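Local coordinates for aminopeptidase N family protein (Idiomarina loihiensis L2TR, PDB 4FGM) that is a zinc-binding protein of the M61 peptidase family that probably acts as an aminopeptidase, removing residues from the N-terminus of peptides, at residues G334-L337 against S338-E341; S451-E454 against L455-F459; S311-D314 against D315-L318. All blocks are in the same frame, centred on the assembly; numbering follows the deposited sequence.

In the fold
All three interactions are local, turn-to-turn contacts, and helix 378-394 ties them together. Tyr312 of interaction 3 touches it at Ala384 and Leu385, Leu337 of interaction 1 at Leu382, and Leu455 of interaction 2 at Met390. The centres of interactions 1 and 2 are about 15 Å apart, as are those of 1 and 3, while the centres of 2 and 3 are separated by about 19 Å; none touches another. Interaction 3 lies closest to the active site: the side chain of Asp314 comes within about 3 Å of that of His273, a zinc ligand. In interaction 1, the side chain of Arg339 stays about 12 Å from the zinc ion, and interaction 2 is remote from the site.

Interaction 1: residues G334-L337 against S338-E341; sequences GDTL and SRVE
Ser338 meets Gly334 one turn back in helix 326-342 of the M61 peptidase region, where each residue from 338 to 341 returns a regular alpha-helical i to i+4 bond. Ser338 N donates to Gly334 O at 2.7 Å. The side chain holds OG beside its own backbone N (chi1 -57°), which brings the hydroxyl back toward the preceding turn and leaves Ser338 OG 2.7 Å from Gly334 O. Its one proton may go to either of two carbonyls, Gly334 O or Gly475 O, while Tyr571 N donates to OG and ties the helix to the C-terminal strand 570-575.

Arg339 N follows with a bond to Asp335 O of 2.9 Å. Its side chain folds back along the helix, bent at chi3 (-54°), and the guanidinium lies with one face over the backbone, Thr336 CA standing 3.6 Å off its plane toward the rim. Arg339 NH1 approaches Asp335 CB at 3.7 Å, but Arg339 NH1 and Asp335 OD2 remain 5.0 Å apart, so any attraction between the opposite charges is probably long-range, and no salt bridge forms.

Val340 N bonds to Thr336 O, and its side chain packs on Ala378 and Leu382 of helix 378-394. Glu341 sends its carboxylate to Ser449 OG, while nearer the backbone Glu341 CG lies 3.4 Å from Leu337 O.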
loop_
_atom_site.group_PDB
_atom_site.type_symbol
_atom_site.label_atom_id
_atom_site.label_comp_id
_atom_site.label_asym_id
_atom_site.label_seq_id
_atom_site.Cartn_x
_atom_site.Cartn_y
_atom_site.Cartn_z
ATOM N N GLY A 334 -5.020 -17.744 -5.311
ATOM C CA GLY A 334 -3.950 -18.721 -5.253
ATOM C C GLY A 334 -2.605 -18.038 -5.111
ATOM O O GLY A 334 -1.721 -18.553 -4.428
ATOM N N ASP A 335 -2.447 -16.875 -5.743
ATOM C CA ASP A 335 -1.190 -16.129 -5.650
ATOM C C ASP A 335 -0.929 -15.817 -4.183
ATOM O O ASP A 335 0.135 -16.117 -3.651
ATOM C CB ASP A 335 -1.260 -14.804 -6.432
ATOM C CG ASP A 335 -1.048 -14.982 -7.933
ATOM O OD1 ASP A 335 -0.733 -16.108 -8.373
ATOM O OD2 ASP A 335 -1.193 -13.985 -8.678
ATOM N N THR A 336 -1.924 -15.216 -3.539
ATOM C CA THR A 336 -1.831 -14.851 -2.132
ATOM C C THR A 336 -1.551 -16.078 -1.278
ATOM O O THR A 336 -0.686 -16.059 -0.397
ATOM C CB THR A 336 -3.140 -14.201 -1.632
ATOM O OG1 THR A 336 -3.412 -13.012 -2.382
ATOM C CG2 THR A 336 -3.027 -13.847 -0.158
ATOM N N LEU A 337 -2.293 -17.148 -1.539
ATOM C CA LEU A 337 -2.121 -18.378 -0.781
ATOM C C LEU A 337 -0.691 -18.888 -0.929
ATOM O O LEU A 337 -0.032 -19.213 0.060
ATOM C CB LEU A 337 -3.121 -19.434 -1.260
ATOM C CG LEU A 337 -3.236 -20.704 -0.414
ATOM C CD1 LEU A 337 -3.408 -20.338 1.048
ATOM C CD2 LEU A 337 -4.412 -21.534 -0.901
ATOM N N SER A 338 -0.209 -18.932 -2.165
ATOM C CA SER A 338 1.142 -19.404 -2.449
ATOM C C SER A 338 2.228 -18.577 -1.763
ATOM O O SER A 338 3.217 -19.120 -1.276
ATOM C CB SER A 338 1.390 -19.407 -3.958
ATOM O OG SER A 338 0.425 -20.197 -4.624
ATOM N N ARG A 339 2.048 -17.264 -1.722
ATOM C CA ARG A 339 3.042 -16.403 -1.098
ATOM C C ARG A 339 3.151 -16.626 0.406
ATOM O O ARG A 339 4.250 -16.673 0.951
ATOM C CB ARG A 339 2.734 -14.931 -1.387
ATOM C CG ARG A 339 2.763 -14.570 -2.869
ATOM C CD ARG A 339 2.815 -13.064 -3.054
ATOM N NE ARG A 339 1.728 -12.391 -2.348
ATOM C CZ ARG A 339 0.566 -12.051 -2.901
ATOM N NH1 ARG A 339 0.333 -12.316 -4.181
ATOM N NH2 ARG A 339 -0.363 -11.444 -2.172
ATOM N N VAL A 340 2.017 -16.764 1.080
ATOM C CA VAL A 340 2.041 -16.976 2.519
ATOM C C VAL A 340 2.702 -18.305 2.865
ATOM O O VAL A 340 3.521 -18.375 3.783
ATOM C CB VAL A 340 0.612 -16.967 3.116
ATOM C CG1 VAL A 340 0.659 -17.315 4.594
ATOM C CG2 VAL A 340 -0.021 -15.599 2.920
ATOM N N GLU A 341 2.354 -19.347 2.111
ATOM C CA GLU A 341 2.878 -20.690 2.347
ATOM C C GLU A 341 4.302 -20.959 1.865
ATOM O O GLU A 341 4.903 -21.965 2.244
ATOM C CB GLU A 341 1.944 -21.724 1.714
ATOM C CG GLU A 341 0.530 -21.738 2.284
ATOM C CD GLU A 341 0.507 -21.865 3.799
ATOM O OE1 GLU A 341 1.312 -22.648 4.346
ATOM O OE2 GLU A 341 -0.324 -21.187 4.440
#

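Interaction 2: residues S451-E454 against L455-F459; sequences SLVE and LLQNF
The short helix 453-457 starts its hydrogen bonding from the residue just before it: Leu452 O accepts Leu456 N at 2.8 Å, with an N-H...O angle of 156°. The Leu456 side chain also lies against this carbonyl, with Leu456 CG 3.2 Å from Leu452 O. CG stands beside the backbone N of Leu456 (chi1 -72°), and this turns the branch back over the preceding turn, so that Leu456 CD1 reaches Leu452 CB at 3.9 Å.

Leu452 also meets Leu455, methyl against methyl, with CD1 of the former 4.0 Å from CD2 of the latter while the two chains run at a slant to each other. This apolar side packs the helix onto helix 378-394, where Leu452 touches Ser386 and Leu455 touches Met390; Leu456 instead contacts Val461 and Val463 on strand 461-466, the next element of the chain. The fold thus places a short helix between a long helix and a strand.

Two more i to i+4 bonds continue the winding, Gln457 N to Val453 O and Asn458 N to Glu454 O, the first noticeably bent at 139°. Phe459 N instead takes an i to i+3 bond, to Leu456 O at 3.0 Å. The amide of Asn458 swings back beside the same turn, bringing Asn458 ND2 to 3.2 Å from Glu454 O at an angle too poor for a hydrogen bond.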
loop_
_atom_site.group_PDB
_atom_site.type_symbol
_atom_site.label_atom_id
_atom_site.label_comp_id
_atom_site.label_asym_id
_atom_site.label_seq_id
_atom_site.Cartn_x
_atom_site.Cartn_y
_atom_site.Cartn_z
ATOM N N SER A 451 -5.842 -23.504 7.740
ATOM C CA SER A 451 -6.454 -24.596 6.996
ATOM C C SER A 451 -7.590 -24.038 6.149
ATOM O O SER A 451 -8.642 -23.696 6.683
ATOM C CB SER A 451 -7.010 -25.632 7.968
ATOM O OG SER A 451 -6.168 -25.755 9.099
ATOM N N LEU A 452 -7.381 -23.936 4.839
ATOM C CA LEU A 452 -8.415 -23.417 3.948
ATOM C C LEU A 452 -8.906 -24.454 2.956
ATOM O O LEU A 452 -9.904 -24.238 2.266
ATOM C CB LEU A 452 -7.914 -22.197 3.164
ATOM C CG LEU A 452 -7.659 -20.865 3.880
ATOM C CD1 LEU A 452 -8.686 -20.679 4.987
ATOM C CD2 LEU A 452 -6.260 -20.843 4.455
ATOM N N VAL A 453 -8.203 -25.578 2.878
ATOM C CA VAL A 453 -8.568 -26.636 1.944
ATOM C C VAL A 453 -9.991 -27.145 2.175
ATOM O O VAL A 453 -10.790 -27.214 1.240
ATOM C CB VAL A 453 -7.592 -27.831 2.041
ATOM C CG1 VAL A 453 -7.904 -28.841 0.947
ATOM C CG2 VAL A 453 -6.157 -27.345 1.922
ATOM N N GLU A 454 -10.294 -27.500 3.421
ATOM C CA GLU A 454 -11.612 -28.008 3.775
ATOM C C GLU A 454 -12.659 -26.920 3.546
ATOM O O GLU A 454 -13.699 -27.156 2.927
ATOM C CB GLU A 454 -11.613 -28.461 5.239
ATOM C CG GLU A 454 -12.898 -29.150 5.682
ATOM C CD GLU A 454 -12.768 -29.831 7.036
ATOM O OE1 GLU A 454 -11.933 -30.753 7.156
ATOM O OE2 GLU A 454 -13.497 -29.447 7.977
ATOM N N LEU A 455 -12.359 -25.723 4.039
ATOM C CA LEU A 455 -13.237 -24.564 3.915
ATOM C C LEU A 455 -13.612 -24.284 2.462
ATOM O O LEU A 455 -14.772 -24.025 2.155
ATOM C CB LEU A 455 -12.539 -23.344 4.518
ATOM C CG LEU A 455 -13.283 -22.436 5.497
ATOM C CD1 LEU A 455 -14.331 -23.215 6.273
ATOM C CD2 LEU A 455 -12.268 -21.818 6.449
ATOM N N LEU A 456 -12.626 -24.335 1.570
ATOM C CA LEU A 456 -12.854 -24.079 0.147
ATOM C C LEU A 456 -13.575 -25.234 -0.540
ATOM O O LEU A 456 -14.291 -25.041 -1.528
ATOM C CB LEU A 456 -11.520 -23.810 -0.556
ATOM C CG LEU A 456 -10.882 -22.462 -0.213
ATOM C CD1 LEU A 456 -9.378 -22.497 -0.456
ATOM C CD2 LEU A 456 -11.558 -21.371 -1.038
ATOM N N GLN A 457 -13.374 -26.436 -0.014
ATOM C CA GLN A 457 -14.005 -27.622 -0.562
ATOM C C GLN A 457 -15.510 -27.496 -0.336
ATOM O O GLN A 457 -16.313 -27.873 -1.190
ATOM C CB GLN A 457 -13.456 -28.868 0.136
ATOM C CG GLN A 457 -13.235 -30.044 -0.795
ATOM C CD GLN A 457 -12.361 -31.116 -0.175
ATOM O OE1 GLN A 457 -12.742 -31.751 0.808
ATOM N NE2 GLN A 457 -11.177 -31.316 -0.744
ATOM N N ASN A 458 -15.882 -26.942 0.815
ATOM C CA ASN A 458 -17.283 -26.755 1.147
ATOM C C ASN A 458 -17.978 -25.799 0.191
ATOM O O ASN A 458 -19.203 -25.695 0.195
ATOM C CB ASN A 458 -17.433 -26.245 2.581
ATOM C CG ASN A 458 -17.232 -27.337 3.605
ATOM O OD1 ASN A 458 -17.794 -28.426 3.478
ATOM N ND2 ASN A 458 -16.441 -27.052 4.633
ATOM N N PHE A 459 -17.200 -25.091 -0.620
ATOM C CA PHE A 459 -17.778 -24.164 -1.582
ATOM C C PHE A 459 -17.493 -24.604 -3.003
ATOM O O PHE A 459 -17.681 -23.845 -3.946
ATOM C CB PHE A 459 -17.260 -22.743 -1.362
ATOM C CG PHE A 459 -17.857 -22.063 -0.164
ATOM C CD1 PHE A 459 -17.447 -22.395 1.121
ATOM C CD2 PHE A 459 -18.825 -21.078 -0.325
ATOM C CE1 PHE A 459 -17.999 -21.759 2.235
ATOM C CE2 PHE A 459 -19.384 -20.437 0.782
ATOM C CZ PHE A 459 -18.967 -20.773 2.062
#

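Interaction 3: residues S311-D314 against D315-L318; sequences SYFD and DYLL
The phenol oxygen of Tyr312 is gripped by Asp388 OD2 and Trp584 NE1, and it also sits over the ring of Tyr316, 3.7 Å above the plane and near its centre. The two tyrosines are one turn apart in helix 308-320, and a shared first torsion, CG anti to the backbone N (chi1 163° and -177°), sends both rings off the same side of the helix. Their planes lie only 15° apart, yet the rings are slid so far that they barely overlap, with centroids 5.2 Å apart. Phe313 comes to the edge of the Tyr316 ring, its CD1 being 4.0 Å from Tyr316 CD2, and the same Phe313 CD1 lies 3.8 Å from Leu317 CG. Tyr316 OH is hydrogen-bonded to Trp584 O. Replacing Tyr316 by a leucine would probably leave that carbonyl without its phenol donor and open a gap beneath the Tyr312 hydroxyl.

Tyr316 N bonds to Tyr312 O. Leu317 N bonds to Phe313 O at 2.8 Å. The helix is kinked at Asp315 and Leu318, whose N atoms lack such a bond. On the other flank, two carboxylates lie side by side, Asp314 OD1 3.4 Å from Asp315 OD2. Asp315 OD1 bonds to Ser269 OG, and Asp314 OD2 to ND1 of His273, a zinc ligand. Asp314 is therefore a second-shell residue, likely to hold the imidazole in place and make its other nitrogen a stronger donor to the zinc ion.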
loop_
_atom_site.group_PDB
_atom_site.type_symbol
_atom_site.label_atom_id
_atom_site.label_comp_id
_atom_site.label_asym_id
_atom_site.label_seq_id
_atom_site.Cartn_x
_atom_site.Cartn_y
_atom_site.Cartn_z
ATOM N N SER A 311 -6.910 -6.172 1.956
ATOM C CA SER A 311 -6.175 -6.970 0.981
ATOM C C SER A 311 -6.992 -8.139 0.456
ATOM O O SER A 311 -6.611 -8.773 -0.522
ATOM C CB SER A 311 -4.862 -7.475 1.572
ATOM O OG SER A 311 -3.955 -6.399 1.735
ATOM N N TYR A 312 -8.112 -8.430 1.108
ATOM C CA TYR A 312 -8.987 -9.506 0.652
ATOM C C TYR A 312 -10.058 -8.890 -0.238
ATOM O O TYR A 312 -10.383 -9.414 -1.300
ATOM C CB TYR A 312 -9.654 -10.203 1.838
ATOM C CG TYR A 312 -10.867 -11.030 1.462
ATOM C CD1 TYR A 312 -10.734 -12.212 0.735
ATOM C CD2 TYR A 312 -12.152 -10.629 1.844
ATOM C CE1 TYR A 312 -11.848 -12.981 0.400
ATOM C CE2 TYR A 312 -13.272 -11.388 1.517
ATOM C CZ TYR A 312 -13.114 -12.564 0.796
ATOM O OH TYR A 312 -14.218 -13.326 0.482
ATOM N N PHE A 313 -10.594 -7.757 0.191
ATOM C CA PHE A 313 -11.644 -7.100 -0.571
ATOM C C PHE A 313 -11.208 -6.388 -1.847
ATOM O O PHE A 313 -11.983 -6.341 -2.805
ATOM C CB PHE A 313 -12.434 -6.150 0.343
ATOM C CG PHE A 313 -13.433 -6.862 1.222
ATOM C CD1 PHE A 313 -14.544 -7.489 0.665
ATOM C CD2 PHE A 313 -13.255 -6.927 2.599
ATOM C CE1 PHE A 313 -15.458 -8.187 1.468
ATOM C CE2 PHE A 313 -14.163 -7.623 3.412
ATOM C CZ PHE A 313 -15.270 -8.247 2.844
ATOM N N ASP A 314 -9.988 -5.850 -1.894
ATOM C CA ASP A 314 -9.564 -5.162 -3.118
ATOM C C ASP A 314 -9.722 -6.046 -4.359
ATOM O O ASP A 314 -10.107 -5.562 -5.422
ATOM C CB ASP A 314 -8.121 -4.619 -3.022
ATOM C CG ASP A 314 -7.102 -5.665 -2.576
ATOM O OD1 ASP A 314 -7.321 -6.877 -2.789
ATOM O OD2 ASP A 314 -6.057 -5.257 -2.025
ATOM N N ASP A 315 -9.444 -7.338 -4.222
ATOM C CA ASP A 315 -9.593 -8.265 -5.341
ATOM C C ASP A 315 -11.012 -8.839 -5.411
ATOM O O ASP A 315 -11.630 -8.875 -6.476
ATOM C CB ASP A 315 -8.595 -9.425 -5.232
ATOM C CG ASP A 315 -7.154 -8.977 -5.384
ATOM O OD1 ASP A 315 -6.892 -8.134 -6.265
ATOM O OD2 ASP A 315 -6.286 -9.479 -4.639
ATOM N N TYR A 316 -11.525 -9.282 -4.267
ATOM C CA TYR A 316 -12.853 -9.877 -4.205
ATOM C C TYR A 316 -13.950 -8.953 -4.743
ATOM O O TYR A 316 -14.778 -9.370 -5.557
ATOM C CB TYR A 316 -13.163 -10.294 -2.764
ATOM C CG TYR A 316 -14.496 -10.988 -2.612
ATOM C CD1 TYR A 316 -14.785 -12.152 -3.330
ATOM C CD2 TYR A 316 -15.485 -10.465 -1.776
ATOM C CE1 TYR A 316 -16.028 -12.773 -3.225
ATOM C CE2 TYR A 316 -16.730 -11.079 -1.660
ATOM C CZ TYR A 316 -16.999 -12.231 -2.387
ATOM O OH TYR A 316 -18.235 -12.830 -2.279
ATOM N N LEU A 317 -13.954 -7.700 -4.298
ATOM C CA LEU A 317 -14.960 -6.742 -4.758
ATOM C C LEU A 317 -14.866 -6.499 -6.265
ATOM O O LEU A 317 -15.822 -6.044 -6.893
ATOM C CB LEU A 317 -14.818 -5.420 -3.997
ATOM C CG LEU A 317 -15.153 -5.510 -2.505
ATOM C CD1 LEU A 317 -15.131 -4.112 -1.902
ATOM C CD2 LEU A 317 -16.536 -6.155 -2.316
ATOM N N LEU A 318 -13.705 -6.803 -6.840
ATOM C CA LEU A 318 -13.494 -6.635 -8.273
ATOM C C LEU A 318 -14.317 -7.685 -9.023
ATOM O O LEU A 318 -14.802 -7.444 -10.135
ATOM C CB LEU A 318 -12.005 -6.782 -8.594
ATOM C CG LEU A 318 -11.291 -5.609 -9.280
ATOM C CD1 LEU A 318 -11.570 -4.286 -8.576
ATOM C CD2 LEU A 318 -9.805 -5.892 -9.280
#